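Local coordinates for designed helical repeat protein (Synthetic construct, PDB 5CWQ), which is a computationally designed protein, probably without a natural function, that folds into a stack of helical repeats made to explore which repeat architectures are possible, at residues A[159-164]-A[218-223]; A[178-183]-A[222-227]; A[189-194]-A[211-216]. One frame throughout, in Å; residues are numbered along the deposited sequence.

Contact 1 of 3, residues A[159-164]-A[218-223]; sequences LAVLAL and REARRH
In the parallel packing of alternate helices in this designed helical repeat protein, V161 and L162 of helix 147-171 meet A220 of helix 204-230. The segment axes approach to 8.8 Å and run 13° apart, a nearly aligned pairing to which the small side chain of A220 probably contributes. Its methyl enters between two larger side chains, with A220 CB 4.1 Å from V161 CG1 and 4.1 Å from L162 CG. The backbones approach accordingly, the CA atoms of L162 and A220 lying 4.8 Å apart. V161 CG1 stands anti to the backbone N (chi1 172°), which swings this methyl out to A220. The same side chain also touches D183 and A184 of helix 174-201, so it fills the seam where three helices converge. L162 comes in from a second side. Its CA-CB bond runs beside the interface, and the CD2 branch then brings the side chain over the backbone of helix 204-230, where it meets A220 CA, while CD1 packs on L216 a turn earlier on that helix. The contact is apolar at its centre and turns polar at its margin. There E219 stretches out, extended beyond CG, and lies across the leucine without bonding to it; its carboxylate closes over the branch end, with E219 OE2 4.0 Å from L162 CD2.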
loop_
_atom_site.group_PDB
_atom_site.type_symbol
_atom_site.label_atom_id
_atom_site.label_comp_id
_atom_site.label_asym_id
_atom_site.label_seq_id
_atom_site.Cartn_x
_atom_site.Cartn_y
_atom_site.Cartn_z
ATOM N N LEU A 159 -0.561 -0.431 -4.520
ATOM C CA LEU A 159 -0.178 0.449 -3.419
ATOM C C LEU A 159 1.283 0.870 -3.557
ATOM O O LEU A 159 1.631 2.031 -3.330
ATOM C CB LEU A 159 -0.401 -0.237 -2.071
ATOM C CG LEU A 159 -1.856 -0.423 -1.640
ATOM C CD1 LEU A 159 -1.929 -1.371 -0.455
ATOM C CD2 LEU A 159 -2.500 0.917 -1.302
ATOM N N ALA A 160 2.131 -0.080 -3.937
ATOM C CA ALA A 160 3.552 0.190 -4.120
ATOM C C ALA A 160 3.775 1.193 -5.248
ATOM O O ALA A 160 4.596 2.102 -5.130
ATOM C CB ALA A 160 4.304 -1.104 -4.400
ATOM N N VAL A 161 3.037 1.027 -6.341
ATOM C CA VAL A 161 3.151 1.931 -7.480
ATOM C C VAL A 161 2.610 3.308 -7.102
ATOM O O VAL A 161 3.097 4.328 -7.585
ATOM C CB VAL A 161 2.402 1.377 -8.710
ATOM C CG1 VAL A 161 2.362 2.401 -9.838
ATOM C CG2 VAL A 161 3.073 0.102 -9.191
ATOM N N LEU A 162 1.607 3.327 -6.230
ATOM C CA LEU A 162 1.078 4.578 -5.699
ATOM C C LEU A 162 2.163 5.315 -4.927
ATOM O O LEU A 162 2.307 6.531 -5.039
ATOM C CB LEU A 162 -0.123 4.317 -4.787
ATOM C CG LEU A 162 -1.474 4.885 -5.218
ATOM C CD1 LEU A 162 -2.544 4.512 -4.203
ATOM C CD2 LEU A 162 -1.417 6.393 -5.391
ATOM N N ALA A 163 2.923 4.564 -4.136
ATOM C CA ALA A 163 3.994 5.138 -3.337
ATOM C C ALA A 163 5.093 5.690 -4.239
ATOM O O ALA A 163 5.642 6.761 -3.976
ATOM C CB ALA A 163 4.557 4.098 -2.376
ATOM N N LEU A 164 5.405 4.963 -5.306
ATOM C CA LEU A 164 6.409 5.416 -6.263
ATOM C C LEU A 164 5.954 6.699 -6.947
ATOM O O LEU A 164 6.740 7.631 -7.126
ATOM C CB LEU A 164 6.692 4.337 -7.309
ATOM C CG LEU A 164 7.428 3.091 -6.809
ATOM C CD1 LEU A 164 7.462 2.023 -7.891
ATOM C CD2 LEU A 164 8.845 3.427 -6.346
ATOM N N ARG A 218 -5.373 3.275 -11.077
ATOM C CA ARG A 218 -5.883 4.436 -11.802
ATOM C C ARG A 218 -5.502 5.734 -11.099
ATOM O O ARG A 218 -5.167 6.722 -11.751
ATOM C CB ARG A 218 -7.406 4.355 -11.960
ATOM C CG ARG A 218 -7.867 3.327 -12.982
ATOM C CD ARG A 218 -9.385 3.309 -13.148
ATOM N NE ARG A 218 -9.879 4.477 -13.881
ATOM C CZ ARG A 218 -10.578 5.483 -13.353
ATOM N NH1 ARG A 218 -10.900 5.502 -12.064
ATOM N NH2 ARG A 218 -10.967 6.484 -14.131
ATOM N N GLU A 219 -5.551 5.730 -9.769
ATOM C CA GLU A 219 -5.172 6.911 -8.998
ATOM C C GLU A 219 -3.685 7.200 -9.176
ATOM O O GLU A 219 -3.278 8.355 -9.288
ATOM C CB GLU A 219 -5.494 6.741 -7.510
ATOM C CG GLU A 219 -4.993 7.919 -6.662
ATOM C CD GLU A 219 -5.482 7.897 -5.225
ATOM O OE1 GLU A 219 -6.585 7.376 -4.965
ATOM O OE2 GLU A 219 -4.759 8.419 -4.349
ATOM N N ALA A 220 -2.879 6.144 -9.196
ATOM C CA ALA A 220 -1.441 6.284 -9.385
ATOM C C ALA A 220 -1.141 6.942 -10.725
ATOM O O ALA A 220 -0.289 7.825 -10.819
ATOM C CB ALA A 220 -0.762 4.927 -9.295
ATOM N N ARG A 221 -1.852 6.509 -11.761
ATOM C CA ARG A 221 -1.674 7.063 -13.094
ATOM C C ARG A 221 -2.102 8.525 -13.131
ATOM O O ARG A 221 -1.385 9.373 -13.659
ATOM C CB ARG A 221 -2.464 6.254 -14.123
ATOM C CG ARG A 221 -2.294 6.751 -15.547
ATOM C CD ARG A 221 -2.931 5.813 -16.559
ATOM N NE ARG A 221 -4.361 5.632 -16.323
ATOM C CZ ARG A 221 -5.220 5.173 -17.227
ATOM N NH1 ARG A 221 -4.805 4.852 -18.447
ATOM N NH2 ARG A 221 -6.502 5.040 -16.915
ATOM N N ARG A 222 -3.268 8.818 -12.563
ATOM C CA ARG A 222 -3.760 10.188 -12.509
ATOM C C ARG A 222 -2.787 11.096 -11.764
ATOM O O ARG A 222 -2.560 12.235 -12.170
ATOM C CB ARG A 222 -5.138 10.243 -11.842
ATOM C CG ARG A 222 -6.278 9.783 -12.736
ATOM C CD ARG A 222 -7.630 10.152 -12.143
ATOM N NE ARG A 222 -7.824 9.592 -10.806
ATOM C CZ ARG A 222 -8.328 8.386 -10.555
ATOM N NH1 ARG A 222 -8.696 7.584 -11.548
ATOM N NH2 ARG A 222 -8.464 7.976 -9.301
ATOM N N HIS A 223 -2.212 10.584 -10.679
ATOM C CA HIS A 223 -1.298 11.370 -9.856
ATOM C C HIS A 223 -0.078 11.793 -10.665
ATOM O O HIS A 223 0.309 12.959 -10.653
ATOM C CB HIS A 223 -0.864 10.574 -8.626
ATOM C CG HIS A 223 -0.159 11.396 -7.592
ATOM N ND1 HIS A 223 -0.823 12.275 -6.761
ATOM C CD2 HIS A 223 1.149 11.474 -7.252
ATOM C CE1 HIS A 223 0.047 12.857 -5.954
ATOM N NE2 HIS A 223 1.250 12.390 -6.231
#

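Contact 2 of 3, residues A[178-183]-A[222-227]; sequences ERAYED and RHVQEC. With PO4 (phosphate ion), chain F.
The Y181 ring and the Q225 amide lie close together but are not stacked: their planes are 35° apart, and the amide comes at the ring obliquely, with Q225 CD 3.5 Å from Y181 CE1. Two oxygens sit at the ring edge and in its plane, E182 OE2 on the CD2 and CE2 side and phosphate O3 beyond the hydroxyl. The ring also stacks with H234 of the C-terminal histidine tag. Y181 OH donates to phosphate O3 at 2.8 Å, and the amide of Q225 adds a second grip on the same ion, Q225 NE2 reaching phosphate O2 at 3.1 Å with a bent N-H...O angle of 144°. The phosphate probably came from the crystallisation liquor, and R221 adds only a long, weak ion pair to it. The other end of the amide is used as well, Q225 OE1 accepting from the backbone N of the tag residue H234. The bend at chi2 (-66°) turns the amide out of the extended line and sets it beside the tyrosine. Behind this polar end, helices 174-201 and 204-230 pack as the last antiparallel helical hairpin of the chain, their segment axes 9.3 Å apart. V224 fills the seam with both methyls: V224 CG1 lies 4.0 Å from Y181 CB, and V224 CG2 lies 4.1 Å from A180 CB. With an alanine at Q225, the H234 backbone N is likely to lose its acceptor, the phosphate one donor, and the CE1 side of the tyrosine ring its neighbouring amide. One turn beyond V224, C227 is joined by a disulfide to C169 of helix 147-171.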
loop_
_atom_site.group_PDB
_atom_site.type_symbol
_atom_site.label_atom_id
_atom_site.label_comp_id
_atom_site.label_asym_id
_atom_site.label_seq_id
_atom_site.Cartn_x
_atom_site.Cartn_y
_atom_site.Cartn_z
ATOM N N GLU A 178 7.791 8.290 -14.978
ATOM C CA GLU A 178 7.539 7.480 -16.163
ATOM C C GLU A 178 7.414 6.006 -15.784
ATOM O O GLU A 178 6.510 5.312 -16.252
ATOM C CB GLU A 178 8.658 7.680 -17.195
ATOM C CG GLU A 178 8.650 6.695 -18.365
ATOM C CD GLU A 178 7.362 6.729 -19.171
ATOM O OE1 GLU A 178 6.601 7.713 -19.053
ATOM O OE2 GLU A 178 7.111 5.765 -19.927
ATOM N N ARG A 179 8.323 5.537 -14.934
ATOM C CA ARG A 179 8.294 4.158 -14.464
ATOM C C ARG A 179 6.999 3.857 -13.714
ATOM O O ARG A 179 6.368 2.825 -13.940
ATOM C CB ARG A 179 9.497 3.873 -13.563
ATOM C CG ARG A 179 10.709 3.323 -14.301
ATOM C CD ARG A 179 11.901 3.191 -13.370
ATOM N NE ARG A 179 12.493 4.488 -13.054
ATOM C CZ ARG A 179 13.352 4.701 -12.061
ATOM N NH1 ARG A 179 13.720 3.702 -11.269
ATOM N NH2 ARG A 179 13.838 5.916 -11.854
ATOM N N ALA A 180 6.612 4.763 -12.822
ATOM C CA ALA A 180 5.380 4.609 -12.060
ATOM C C ALA A 180 4.176 4.562 -12.995
ATOM O O ALA A 180 3.282 3.731 -12.831
ATOM C CB ALA A 180 5.229 5.744 -11.058
ATOM N N TYR A 181 4.166 5.460 -13.975
ATOM C CA TYR A 181 3.089 5.525 -14.955
ATOM C C TYR A 181 2.924 4.206 -15.703
ATOM O O TYR A 181 1.810 3.699 -15.842
ATOM C CB TYR A 181 3.347 6.657 -15.950
ATOM C CG TYR A 181 2.367 6.695 -17.101
ATOM C CD1 TYR A 181 1.117 7.283 -16.956
ATOM C CD2 TYR A 181 2.693 6.145 -18.334
ATOM C CE1 TYR A 181 0.218 7.320 -18.006
ATOM C CE2 TYR A 181 1.803 6.177 -19.389
ATOM C CZ TYR A 181 0.568 6.766 -19.221
ATOM O OH TYR A 181 -0.319 6.797 -20.276
ATOM N N GLU A 182 4.033 3.657 -16.188
ATOM C CA GLU A 182 3.994 2.404 -16.932
ATOM C C GLU A 182 3.609 1.240 -16.022
ATOM O O GLU A 182 2.849 0.359 -16.424
ATOM C CB GLU A 182 5.343 2.136 -17.602
ATOM C CG GLU A 182 5.722 3.166 -18.663
ATOM C CD GLU A 182 4.751 3.201 -19.834
ATOM O OE1 GLU A 182 3.993 2.223 -20.017
ATOM O OE2 GLU A 182 4.746 4.211 -20.573
ATOM N N ASP A 183 4.135 1.239 -14.798
ATOM C CA ASP A 183 3.755 0.239 -13.804
ATOM C C ASP A 183 2.250 0.265 -13.555
ATOM O O ASP A 183 1.604 -0.780 -13.495
ATOM C CB ASP A 183 4.486 0.469 -12.476
ATOM C CG ASP A 183 5.971 0.191 -12.562
ATOM O OD1 ASP A 183 6.405 -0.533 -13.482
ATOM O OD2 ASP A 183 6.708 0.695 -11.688
ATOM N N ARG A 222 -3.268 8.818 -12.563
ATOM C CA ARG A 222 -3.760 10.188 -12.509
ATOM C C ARG A 222 -2.787 11.096 -11.764
ATOM O O ARG A 222 -2.560 12.235 -12.170
ATOM C CB ARG A 222 -5.138 10.243 -11.842
ATOM C CG ARG A 222 -6.278 9.783 -12.736
ATOM C CD ARG A 222 -7.630 10.152 -12.143
ATOM N NE ARG A 222 -7.824 9.592 -10.806
ATOM C CZ ARG A 222 -8.328 8.386 -10.555
ATOM N NH1 ARG A 222 -8.696 7.584 -11.548
ATOM N NH2 ARG A 222 -8.464 7.976 -9.301
ATOM N N HIS A 223 -2.212 10.584 -10.679
ATOM C CA HIS A 223 -1.298 11.370 -9.856
ATOM C C HIS A 223 -0.078 11.793 -10.665
ATOM O O HIS A 223 0.309 12.959 -10.653
ATOM C CB HIS A 223 -0.864 10.574 -8.626
ATOM C CG HIS A 223 -0.159 11.396 -7.592
ATOM N ND1 HIS A 223 -0.823 12.275 -6.761
ATOM C CD2 HIS A 223 1.149 11.474 -7.252
ATOM C CE1 HIS A 223 0.047 12.857 -5.954
ATOM N NE2 HIS A 223 1.250 12.390 -6.231
ATOM N N VAL A 224 0.519 10.837 -11.368
ATOM C CA VAL A 224 1.673 11.108 -12.216
ATOM C C VAL A 224 1.331 12.080 -13.341
ATOM O O VAL A 224 2.080 13.021 -13.607
ATOM C CB VAL A 224 2.224 9.810 -12.836
ATOM C CG1 VAL A 224 3.312 10.116 -13.855
ATOM C CG2 VAL A 224 2.762 8.901 -11.752
ATOM N N GLN A 225 0.208 11.838 -14.007
ATOM C CA GLN A 225 -0.176 12.619 -15.177
ATOM C C GLN A 225 -0.572 14.051 -14.829
ATOM O O GLN A 225 -0.419 14.955 -15.649
ATOM C CB GLN A 225 -1.332 11.934 -15.910
ATOM C CG GLN A 225 -0.960 10.618 -16.571
ATOM C CD GLN A 225 0.027 10.791 -17.711
ATOM O OE1 GLN A 225 1.240 10.813 -17.497
ATOM N NE2 GLN A 225 -0.489 10.917 -18.929
ATOM N N GLU A 226 -1.082 14.251 -13.618
ATOM C CA GLU A 226 -1.605 15.551 -13.208
ATOM C C GLU A 226 -0.662 16.278 -12.249
ATOM O O GLU A 226 -0.914 17.424 -11.872
ATOM C CB GLU A 226 -2.979 15.377 -12.556
ATOM C CG GLU A 226 -4.020 14.756 -13.481
ATOM C CD GLU A 226 -5.296 14.373 -12.759
ATOM O OE1 GLU A 226 -5.349 14.517 -11.519
ATOM O OE2 GLU A 226 -6.249 13.925 -13.431
ATOM N N CYS A 227 0.419 15.605 -11.864
ATOM C CA CYS A 227 1.383 16.151 -10.910
ATOM C C CYS A 227 1.978 17.479 -11.373
ATOM O O CYS A 227 2.501 17.582 -12.483
ATOM C CB CYS A 227 2.508 15.139 -10.669
ATOM S SG CYS A 227 3.895 15.770 -9.713
HETATM P P PO4 F . -3.680 8.629 -19.585
HETATM O O1 PO4 F . -5.174 8.557 -19.794
HETATM O O2 PO4 F . -3.147 9.908 -20.182
HETATM O O3 PO4 F . -3.022 7.446 -20.254
HETATM O O4 PO4 F . -3.379 8.601 -18.106
#

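Contact 3 of 3, residues A[189-194]-A[211-216]; sequences EEARKV and EEAEQL
R192 and E214 meet at an angle rather than end to end: their side chains cross obliquely, with the guanidinium and carboxylate planes 53° apart. The glutamate is fully extended and reaches over to helix 174-201, but it lands on the aliphatic part of the arginine, E214 OE2 lying 3.7 Å from R192 CG. The arginine turns at chi3 (71°), which carries its charged end away, and R192 NH1 stays 5.1 Å from E214 OE2. A water lies between them. It donates to E214 OE2 at 2.7 Å and accepts only weakly from R192 NH1; since R192 was modelled in two conformers, this bridge is tentative. Next to this pair the helices come close over alanines, as in a tightly packed antiparallel helical hairpin with segment axes 8.1 Å apart and 152° between their directions. The A191 methyl points toward the facing helix and lies against its backbone, A191 CB being 3.6 Å from E214 N. It meets a second methyl alongside, with A191 CB 3.8 Å from A213 CB. The other carboxylate oxygen, E214 OE1, forms a salt bridge with K195, one turn past A191 on the same helix. The negative charge of E214 is thus probably balanced mainly by K195, while R192 contributes its methylenes and, at most, attraction relayed through water.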
loop_
_atom_site.group_PDB
_atom_site.type_symbol
_atom_site.label_atom_id
_atom_site.label_comp_id
_atom_site.label_asym_id
_atom_site.label_seq_id
_atom_site.Cartn_x
_atom_site.Cartn_y
_atom_site.Cartn_z
ATOM N N GLU A 189 -4.416 -3.010 -16.004
ATOM C CA GLU A 189 -4.917 -3.951 -16.999
ATOM C C GLU A 189 -5.029 -5.353 -16.402
ATOM O O GLU A 189 -6.009 -6.058 -16.643
ATOM C CB GLU A 189 -4.009 -3.967 -18.232
ATOM C CG GLU A 189 -4.537 -4.821 -19.377
ATOM C CD GLU A 189 -3.640 -4.790 -20.601
ATOM O OE1 GLU A 189 -2.642 -4.038 -20.595
ATOM O OE2 GLU A 189 -3.934 -5.519 -21.573
ATOM N N GLU A 190 -4.029 -5.750 -15.620
ATOM C CA GLU A 190 -4.051 -7.049 -14.957
ATOM C C GLU A 190 -5.240 -7.156 -14.010
ATOM O O GLU A 190 -5.941 -8.165 -13.989
ATOM C CB GLU A 190 -2.754 -7.286 -14.181
ATOM C CG GLU A 190 -1.528 -7.478 -15.052
ATOM C CD GLU A 190 -0.259 -7.631 -14.236
ATOM O OE1 GLU A 190 -0.129 -8.651 -13.524
ATOM O OE2 GLU A 190 0.603 -6.731 -14.303
ATOM N N ALA A 191 -5.461 -6.107 -13.229
ATOM C CA ALA A 191 -6.540 -6.090 -12.251
ATOM C C ALA A 191 -7.901 -6.154 -12.938
ATOM O O ALA A 191 -8.813 -6.831 -12.465
ATOM C CB ALA A 191 -6.443 -4.850 -11.383
ATOM N N ARG A 192 -8.029 -5.447 -14.056
ATOM C CA ARG A 192 -9.281 -5.424 -14.803
ATOM C C ARG A 192 -9.620 -6.812 -15.344
ATOM O O ARG A 192 -10.771 -7.244 -15.284
ATOM C CB ARG A 192 -9.203 -4.415 -15.952
ATOM C CG ARG A 192 -10.525 -4.215 -16.679
ATOM C CD ARG A 192 -10.437 -3.147 -17.761
ATOM N NE ARG A 192 -9.654 -3.581 -18.918
ATOM C CZ ARG A 192 -8.412 -3.188 -19.199
ATOM N NH1 ARG A 192 -7.765 -2.330 -18.417
ATOM N NH2 ARG A 192 -7.811 -3.655 -20.284
ATOM N N LYS A 193 -8.616 -7.508 -15.867
ATOM C CA LYS A 193 -8.822 -8.849 -16.410
ATOM C C LYS A 193 -9.204 -9.832 -15.309
ATOM O O LYS A 193 -10.096 -10.662 -15.492
ATOM C CB LYS A 193 -7.566 -9.341 -17.135
ATOM C CG LYS A 193 -7.251 -8.592 -18.419
ATOM C CD LYS A 193 -6.218 -9.340 -19.252
ATOM C CE LYS A 193 -5.508 -8.424 -20.237
ATOM N NZ LYS A 193 -4.102 -8.150 -19.821
ATOM N N VAL A 194 -8.528 -9.738 -14.168
ATOM C CA VAL A 194 -8.855 -10.571 -13.017
ATOM C C VAL A 194 -10.291 -10.294 -12.573
ATOM O O VAL A 194 -11.037 -11.216 -12.245
ATOM C CB VAL A 194 -7.876 -10.327 -11.844
ATOM C CG1 VAL A 194 -8.357 -11.014 -10.574
ATOM C CG2 VAL A 194 -6.482 -10.824 -12.208
ATOM N N GLU A 211 -10.987 -4.952 -7.946
ATOM C CA GLU A 211 -11.438 -3.579 -8.140
ATOM C C GLU A 211 -10.629 -2.602 -7.295
ATOM O O GLU A 211 -10.368 -1.479 -7.724
ATOM C CB GLU A 211 -12.932 -3.463 -7.824
ATOM C CG GLU A 211 -13.801 -4.004 -8.954
ATOM C CD GLU A 211 -15.259 -4.157 -8.583
ATOM O OE1 GLU A 211 -15.590 -4.117 -7.380
ATOM O OE2 GLU A 211 -16.076 -4.326 -9.513
ATOM N N GLU A 212 -10.225 -3.028 -6.102
ATOM C CA GLU A 212 -9.323 -2.226 -5.283
ATOM C C GLU A 212 -8.039 -1.939 -6.052
ATOM O O GLU A 212 -7.647 -0.784 -6.215
ATOM C CB GLU A 212 -8.987 -2.934 -3.969
ATOM C CG GLU A 212 -10.139 -3.040 -2.990
ATOM C CD GLU A 212 -9.708 -3.615 -1.652
ATOM O OE1 GLU A 212 -8.593 -3.288 -1.193
ATOM O OE2 GLU A 212 -10.481 -4.396 -1.059
ATOM N N ALA A 213 -7.396 -3.002 -6.526
ATOM C CA ALA A 213 -6.145 -2.884 -7.264
ATOM C C ALA A 213 -6.307 -1.998 -8.498
ATOM O O ALA A 213 -5.445 -1.168 -8.791
ATOM C CB ALA A 213 -5.637 -4.266 -7.666
ATOM N N GLU A 214 -7.413 -2.171 -9.215
ATOM C CA GLU A 214 -7.649 -1.409 -10.441
ATOM C C GLU A 214 -7.752 0.087 -10.157
ATOM O O GLU A 214 -7.129 0.898 -10.839
ATOM C CB GLU A 214 -8.921 -1.891 -11.146
ATOM C CG GLU A 214 -9.140 -1.232 -12.509
ATOM C CD GLU A 214 -10.425 -1.677 -13.190
ATOM O OE1 GLU A 214 -11.223 -2.402 -12.560
ATOM O OE2 GLU A 214 -10.636 -1.294 -14.361
ATOM N N GLN A 215 -8.537 0.449 -9.146
ATOM C CA GLN A 215 -8.770 1.853 -8.830
ATOM C C GLN A 215 -7.554 2.498 -8.174
ATOM O O GLN A 215 -7.313 3.694 -8.343
ATOM C CB GLN A 215 -9.995 1.997 -7.920
ATOM C CG GLN A 215 -11.302 1.597 -8.580
ATOM C CD GLN A 215 -11.564 2.360 -9.866
ATOM O OE1 GLN A 215 -11.235 3.541 -9.983
ATOM N NE2 GLN A 215 -12.151 1.680 -10.843
ATOM N N LEU A 216 -6.798 1.713 -7.416
ATOM C CA LEU A 216 -5.541 2.191 -6.858
ATOM C C LEU A 216 -4.566 2.508 -7.987
ATOM O O LEU A 216 -3.859 3.520 -7.954
ATOM C CB LEU A 216 -4.939 1.154 -5.910
ATOM C CG LEU A 216 -5.678 0.978 -4.581
ATOM C CD1 LEU A 216 -5.303 -0.349 -3.933
ATOM C CD2 LEU A 216 -5.391 2.142 -3.637
HETATM O O HOH W 1 -9.254 -0.156 -16.427
#

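In the fold
All three contacts lie at the C-terminal end of the repeat stack and share helix 204-230, the last helix. Along that helix contact 3 comes first, then contact 1, then contact 2; contacts 1 and 2 share R222 and H223. In sequence, both segments of contact 3 fall between those of each other contact. Contacts 2 and 3 join the last helix to antiparallel helix 174-201, their centres 16 Å apart; contact 1 joins it to parallel helix 147-171. Contacts 1 and 2, centres 7 Å apart, touch through V161 against A180 and R221 against Y181. Contacts 1 and 3, 12 Å apart between centres, meet where L216 packs on L159. The terminal helix is therefore held against two earlier helices at once, closing the stack.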